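Local coordinates for adenylate cyclase-like protein (Chlamydia trachomatis, PDB 3GQS), which is of unknown function but carries an FHA domain, a fold that often binds phosphothreonine, related to the cytoplasmic domain of type III secretion inner-membrane components, at residues K51-N56 / L61-G66; A17-D22 / A36-S41. One frame throughout, in Å; residues are numbered along the deposited sequence. Where two conformers were deposited one is given.

Interaction 1: residues K51-N56 / L61-G66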
loop_
_atom_site.group_PDB
_atom_site.type_symbol
_atom_site.label_atom_id
_atom_site.label_comp_id
_atom_site.label_asym_id
_atom_site.label_seq_id
_atom_site.Cartn_x
_atom_site.Cartn_y
_atom_site.Cartn_z
ATOM N N LYS A 51 -5.776 -0.275 1.926
ATOM C CA LYS A 51 -6.371 0.116 0.675
ATOM C C LYS A 51 -5.735 1.384 0.202
ATOM O O LYS A 51 -5.513 2.267 0.984
ATOM C CB LYS A 51 -7.867 0.329 0.839
ATOM C CG LYS A 51 -8.541 0.276 -0.482
ATOM C CD LYS A 51 -9.872 -0.531 -0.492
ATOM C CE LYS A 51 -10.925 0.081 0.275
ATOM N NZ LYS A 51 -12.105 -0.895 0.379
ATOM N N ILE A 52 -5.402 1.440 -1.073
ATOM C CA ILE A 52 -4.717 2.597 -1.643
ATOM C C ILE A 52 -5.617 3.186 -2.708
ATOM O O ILE A 52 -5.984 2.534 -3.654
ATOM C CB ILE A 52 -3.308 2.217 -2.242
ATOM C CG1 ILE A 52 -2.454 1.563 -1.160
ATOM C CG2 ILE A 52 -2.591 3.454 -2.909
ATOM C CD1 ILE A 52 -1.057 1.050 -1.681
ATOM N N ILE A 53 -6.006 4.421 -2.493
ATOM C CA ILE A 53 -6.951 5.103 -3.358
ATOM C C ILE A 53 -6.228 6.190 -4.094
ATOM O O ILE A 53 -5.713 7.128 -3.502
ATOM C CB ILE A 53 -8.104 5.700 -2.535
ATOM C CG1 ILE A 53 -8.961 4.566 -1.955
ATOM C CG2 ILE A 53 -8.991 6.662 -3.396
ATOM C CD1 ILE A 53 -9.433 4.831 -0.548
ATOM N N ILE A 54 -6.169 6.067 -5.399
ATOM C CA ILE A 54 -5.522 7.107 -6.196
ATOM C C ILE A 54 -6.630 7.978 -6.724
ATOM O O ILE A 54 -7.473 7.533 -7.490
ATOM C CB ILE A 54 -4.634 6.566 -7.314
ATOM C CG1 ILE A 54 -3.401 5.857 -6.681
ATOM C CG2 ILE A 54 -4.126 7.708 -8.197
ATOM C CD1 ILE A 54 -3.526 4.456 -6.690
ATOM N N GLY A 55 -6.644 9.212 -6.246
ATOM C CA GLY A 55 -7.625 10.186 -6.675
ATOM C C GLY A 55 -7.292 10.600 -8.088
ATOM O O GLY A 55 -6.232 10.296 -8.612
ATOM N N ASN A 56 -8.208 11.306 -8.716
ATOM C CA ASN A 56 -7.992 11.700 -10.084
ATOM C C ASN A 56 -7.039 12.878 -10.249
ATOM O O ASN A 56 -6.701 13.226 -11.378
ATOM C CB ASN A 56 -9.332 11.957 -10.779
ATOM C CG ASN A 56 -9.992 10.659 -11.185
ATOM O OD1 ASN A 56 -9.347 9.788 -11.859
ATOM N ND2 ASN A 56 -11.248 10.468 -10.743
ATOM N N LEU A 61 -4.450 8.368 -1.063
ATOM C CA LEU A 61 -4.855 8.089 0.309
ATOM C C LEU A 61 -4.563 6.653 0.630
ATOM O O LEU A 61 -4.643 5.764 -0.211
ATOM C CB LEU A 61 -6.349 8.367 0.519
ATOM C CG LEU A 61 -6.786 9.844 0.504
ATOM C CD1 LEU A 61 -8.303 9.994 0.131
ATOM C CD2 LEU A 61 -6.500 10.547 1.848
ATOM N N ILE A 62 -4.212 6.408 1.864
ATOM C CA ILE A 62 -4.045 5.045 2.303
ATOM C C ILE A 62 -4.916 4.877 3.518
ATOM O O ILE A 62 -5.172 5.804 4.267
ATOM C CB ILE A 62 -2.594 4.685 2.633
ATOM C CG1 ILE A 62 -2.510 3.219 3.074
ATOM C CG2 ILE A 62 -2.036 5.640 3.696
ATOM C CD1 ILE A 62 -1.192 2.502 2.668
ATOM N N GLU A 63 -5.345 3.644 3.696
ATOM C CA GLU A 63 -6.392 3.316 4.627
ATOM C C GLU A 63 -6.107 1.959 5.222
ATOM O O GLU A 63 -5.746 1.047 4.508
ATOM C CB GLU A 63 -7.660 3.239 3.789
ATOM C CG GLU A 63 -8.877 3.175 4.501
ATOM C CD GLU A 63 -10.041 3.483 3.561
ATOM O OE1 GLU A 63 -10.283 2.686 2.624
ATOM O OE2 GLU A 63 -10.652 4.540 3.747
ATOM N N ASP A 64 -6.308 1.833 6.508
ATOM C CA ASP A 64 -6.182 0.551 7.188
ATOM C C ASP A 64 -7.507 -0.228 7.187
ATOM O O ASP A 64 -8.520 0.302 7.569
ATOM C CB ASP A 64 -5.719 0.794 8.620
ATOM C CG ASP A 64 -5.401 -0.491 9.358
ATOM O OD1 ASP A 64 -5.431 -1.589 8.741
ATOM O OD2 ASP A 64 -5.111 -0.409 10.558
ATOM N N LEU A 65 -7.480 -1.486 6.754
ATOM C CA LEU A 65 -8.710 -2.303 6.638
ATOM C C LEU A 65 -8.902 -3.265 7.804
ATOM O O LEU A 65 -9.102 -4.451 7.605
ATOM C CB LEU A 65 -8.712 -3.105 5.338
ATOM C CG LEU A 65 -8.526 -2.331 4.030
ATOM C CD1 LEU A 65 -8.404 -3.356 2.914
ATOM C CD2 LEU A 65 -9.680 -1.339 3.780
ATOM N N GLY A 66 -8.835 -2.741 9.005
ATOM C CA GLY A 66 -8.911 -3.567 10.210
ATOM C C GLY A 66 -7.795 -4.606 10.269
ATOM O O GLY A 66 -8.019 -5.708 10.743
#
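The beta hairpin of strands 50-54 and 60-64 is joined here through its antiparallel ladder, in which Ile53 faces Leu61, Ile52 faces Ile62 and Lys51 faces Glu63. Ile53 and Leu61 form a hydrogen-bonded pair with nearly straight bonds in both directions: Ile53 N donates to Leu61 O (3.0 Å, 171° at the hydrogen), and Leu61 N returns a bond to Ile53 O. At Lys51 and Glu63 the pairing is less even. Lys51 N reaches Glu63 O at 2.9 Å, whereas the bond from Glu63 N to Lys51 O is bent to 126° and weak. From the intervening non-hydrogen-bonded pair, Ile62 CA approaches Lys51 O at 3.4 Å in a C-H...O contact. The hairpin lies in the interior of the mixed sheet of this FHA beta sandwich, with strand 26-30 along one flank and strand 81-83 along the other. Its two faces differ in character. On the buried one, Ile52 CG1 meets Ile62 CD1 at 4.1 Å; CG1 of Ile62 stands anti to the backbone N (chi1 -179°), and from there CD1 extends to its neighbour. On the other face Lys51 and Glu63 run alongside each other in the same direction, with Lys51 CE 3.6 Å from Glu63 OE1. Lys51 NZ remains 4.6 Å from Glu63 OE1, so the opposite charges probably attract without pairing directly. Leu65, just beyond its strand, lies roughly perpendicular to the lysine chain and rests CD2 against Lys51 CB at 3.8 Å.

Interaction 2: residues A17-D22 / A36-S41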
loop_
_atom_site.group_PDB
_atom_site.type_symbol
_atom_site.label_atom_id
_atom_site.label_comp_id
_atom_site.label_asym_id
_atom_site.label_seq_id
_atom_site.Cartn_x
_atom_site.Cartn_y
_atom_site.Cartn_z
ATOM N N ALA A 17 8.856 -6.508 -6.590
ATOM C CA ALA A 17 7.535 -6.338 -7.236
ATOM C C ALA A 17 7.232 -4.840 -7.511
ATOM O O ALA A 17 7.459 -4.006 -6.637
ATOM C CB ALA A 17 6.432 -6.979 -6.378
ATOM N N GLU A 18 6.749 -4.520 -8.713
ATOM C CA GLU A 18 6.309 -3.133 -9.033
ATOM C C GLU A 18 5.046 -3.071 -9.921
ATOM O O GLU A 18 4.975 -3.701 -10.948
ATOM C CB GLU A 18 7.460 -2.368 -9.641
ATOM C CG GLU A 18 7.274 -0.852 -9.806
ATOM C CD GLU A 18 8.611 -0.159 -10.119
ATOM O OE1 GLU A 18 9.623 -0.905 -10.269
ATOM O OE2 GLU A 18 8.657 1.098 -10.224
ATOM N N PHE A 19 4.074 -2.280 -9.468
ATOM C CA PHE A 19 2.714 -2.250 -10.059
ATOM C C PHE A 19 2.216 -0.811 -10.272
ATOM O O PHE A 19 2.197 -0.006 -9.363
ATOM C CB PHE A 19 1.729 -3.014 -9.170
ATOM C CG PHE A 19 0.475 -3.515 -9.900
ATOM C CD1 PHE A 19 0.575 -4.229 -11.081
ATOM C CD2 PHE A 19 -0.786 -3.292 -9.364
ATOM C CE1 PHE A 19 -0.550 -4.702 -11.731
ATOM C CE2 PHE A 19 -1.918 -3.757 -10.001
ATOM C CZ PHE A 19 -1.803 -4.463 -11.193
ATOM N N HIS A 20 1.823 -0.507 -11.503
ATOM C CA HIS A 20 1.254 0.804 -11.861
ATOM C C HIS A 20 -0.105 0.912 -11.218
ATOM O O HIS A 20 -0.925 0.052 -11.377
ATOM C CB HIS A 20 1.136 0.918 -13.364
ATOM C CG HIS A 20 0.470 2.157 -13.850
ATOM N ND1 HIS A 20 -0.255 2.181 -15.024
ATOM C CD2 HIS A 20 0.459 3.426 -13.377
ATOM C CE1 HIS A 20 -0.702 3.407 -15.243
ATOM N NE2 HIS A 20 -0.278 4.186 -14.265
ATOM N N LEU A 21 -0.271 1.933 -10.412
ATOM C CA LEU A 21 -1.515 2.179 -9.702
ATOM C C LEU A 21 -2.214 3.333 -10.464
ATOM O O LEU A 21 -1.716 4.462 -10.536
ATOM C CB LEU A 21 -1.250 2.549 -8.235
ATOM C CG LEU A 21 -0.551 1.494 -7.349
ATOM C CD1 LEU A 21 -0.431 2.004 -5.917
ATOM C CD2 LEU A 21 -1.236 0.177 -7.380
ATOM N N ASP A 22 -3.348 3.011 -11.034
ATOM C CA ASP A 22 -4.054 3.917 -12.032
ATOM C C ASP A 22 -4.732 5.053 -11.322
ATOM O O ASP A 22 -5.218 4.890 -10.193
ATOM C CB ASP A 22 -5.089 3.131 -12.835
ATOM C CG ASP A 22 -4.469 2.209 -13.888
ATOM O OD1 ASP A 22 -3.382 2.528 -14.389
ATOM O OD2 ASP A 22 -5.068 1.168 -14.274
ATOM N N ALA A 36 -7.540 -9.484 -2.193
ATOM C CA ALA A 36 -6.548 -8.460 -2.436
ATOM C C ALA A 36 -6.254 -8.329 -3.922
ATOM O O ALA A 36 -6.327 -9.296 -4.668
ATOM C CB ALA A 36 -5.217 -8.718 -1.609
ATOM N N ASP A 37 -5.930 -7.097 -4.330
ATOM C CA ASP A 37 -5.415 -6.809 -5.700
ATOM C C ASP A 37 -3.866 -6.897 -5.820
ATOM O O ASP A 37 -3.353 -7.284 -6.857
ATOM C CB ASP A 37 -5.855 -5.420 -6.123
ATOM C CG ASP A 37 -7.371 -5.225 -5.946
ATOM O OD1 ASP A 37 -8.137 -6.031 -6.430
ATOM O OD2 ASP A 37 -7.758 -4.317 -5.258
ATOM N N ILE A 38 -3.166 -6.513 -4.759
ATOM C CA ILE A 38 -1.670 -6.676 -4.675
ATOM C C ILE A 38 -1.466 -7.725 -3.566
ATOM O O ILE A 38 -1.725 -7.482 -2.386
ATOM C CB ILE A 38 -0.941 -5.337 -4.399
ATOM C CG1 ILE A 38 -1.259 -4.324 -5.545
ATOM C CG2 ILE A 38 0.581 -5.594 -4.226
ATOM C CD1 ILE A 38 -0.953 -2.846 -5.260
ATOM N N VAL A 39 -1.132 -8.936 -3.979
ATOM C CA VAL A 39 -1.094 -10.040 -3.043
ATOM C C VAL A 39 0.360 -10.262 -2.589
ATOM O O VAL A 39 1.249 -10.581 -3.395
ATOM C CB VAL A 39 -1.714 -11.310 -3.623
ATOM C CG1 VAL A 39 -1.849 -12.431 -2.506
ATOM C CG2 VAL A 39 -3.031 -10.982 -4.269
ATOM N N LEU A 40 0.564 -10.123 -1.287
ATOM C CA LEU A 40 1.876 -10.356 -0.631
ATOM C C LEU A 40 1.788 -11.566 0.314
ATOM O O LEU A 40 0.972 -11.597 1.241
ATOM C CB LEU A 40 2.305 -9.128 0.178
ATOM C CG LEU A 40 2.135 -7.752 -0.494
ATOM C CD1 LEU A 40 2.094 -6.599 0.538
ATOM C CD2 LEU A 40 3.253 -7.584 -1.538
ATOM N N SER A 41 2.636 -12.548 0.086
ATOM C CA SER A 41 2.509 -13.860 0.772
ATOM C C SER A 41 2.988 -13.928 2.250
ATOM O O SER A 41 2.930 -14.964 2.851
ATOM C CB SER A 41 3.203 -14.950 -0.053
ATOM O OG SER A 41 4.558 -14.612 -0.298
#
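Ile38 meets Phe19 and Leu21 with one short arm of its side chain. Ile38 CD1 lies 3.7 Å from Leu21 CD2, the two side chains set nearly square to each other, while Ile38 CG1 approaches Phe19 CD2 at 4.0 Å. Ile38 CD1 is also 4.1 Å from Phe19 CD2, so the ethyl arm touches the phenyl ring obliquely at a single corner. This ring contact holds for one of two modelled conformers of Phe19 and is less certain than that of Leu21. Placing CG1 opposite the carbonyl carbon (chi1 -60°) and continuing in a nearly extended line to CD1 carries the arm across to strand 18-21. The backbones stay well apart: Phe19 CA and Ile38 CA, the nearest such pair, are separated by 8.2 Å, a side-chain spacing rather than a ladder. Each strand is held in place by its own sheet. Strand 18-21 is hydrogen-bonded to strand 4-9, through Phe19 with Leu7 and Leu21 with Phe5, whereas Ile38 pairs with Ile28 of strand 26-30, where Asp37 OD2 also accepts a bond from Ile28 N. The contact therefore bridges outermost strands of the two sheets of the beta sandwich. Leu21 is buried and continues inward against Tyr27, Ile52 and Leu99; Phe19 is exposed. With carbon meeting carbon throughout, the join rests on modest van der Waals packing and the removal of a little apolar surface from water, consistent with a ring that can adopt more than one position.

How the interactions relate
Two ways of holding a beta sandwich together appear side by side in this FHA domain. Interaction 1 joins neighbouring strands within the mixed sheet, whereas interaction 2 spans from that sheet to the antiparallel one. Their centres are 13 Å apart, and along the chain they come in series, residues 17-41 closing before the hairpin of 51-66 opens. Strand 26-30 connects them, lying between strands 38-39 and 50-54 in the mixed sheet. They also touch directly: Leu21 CD1 lies 4.0 Å from Ile52 CG2, and Leu21 further packs against Ile54. Hairpin pairing and intersheet packing thus converge on one shared hydrophobic core.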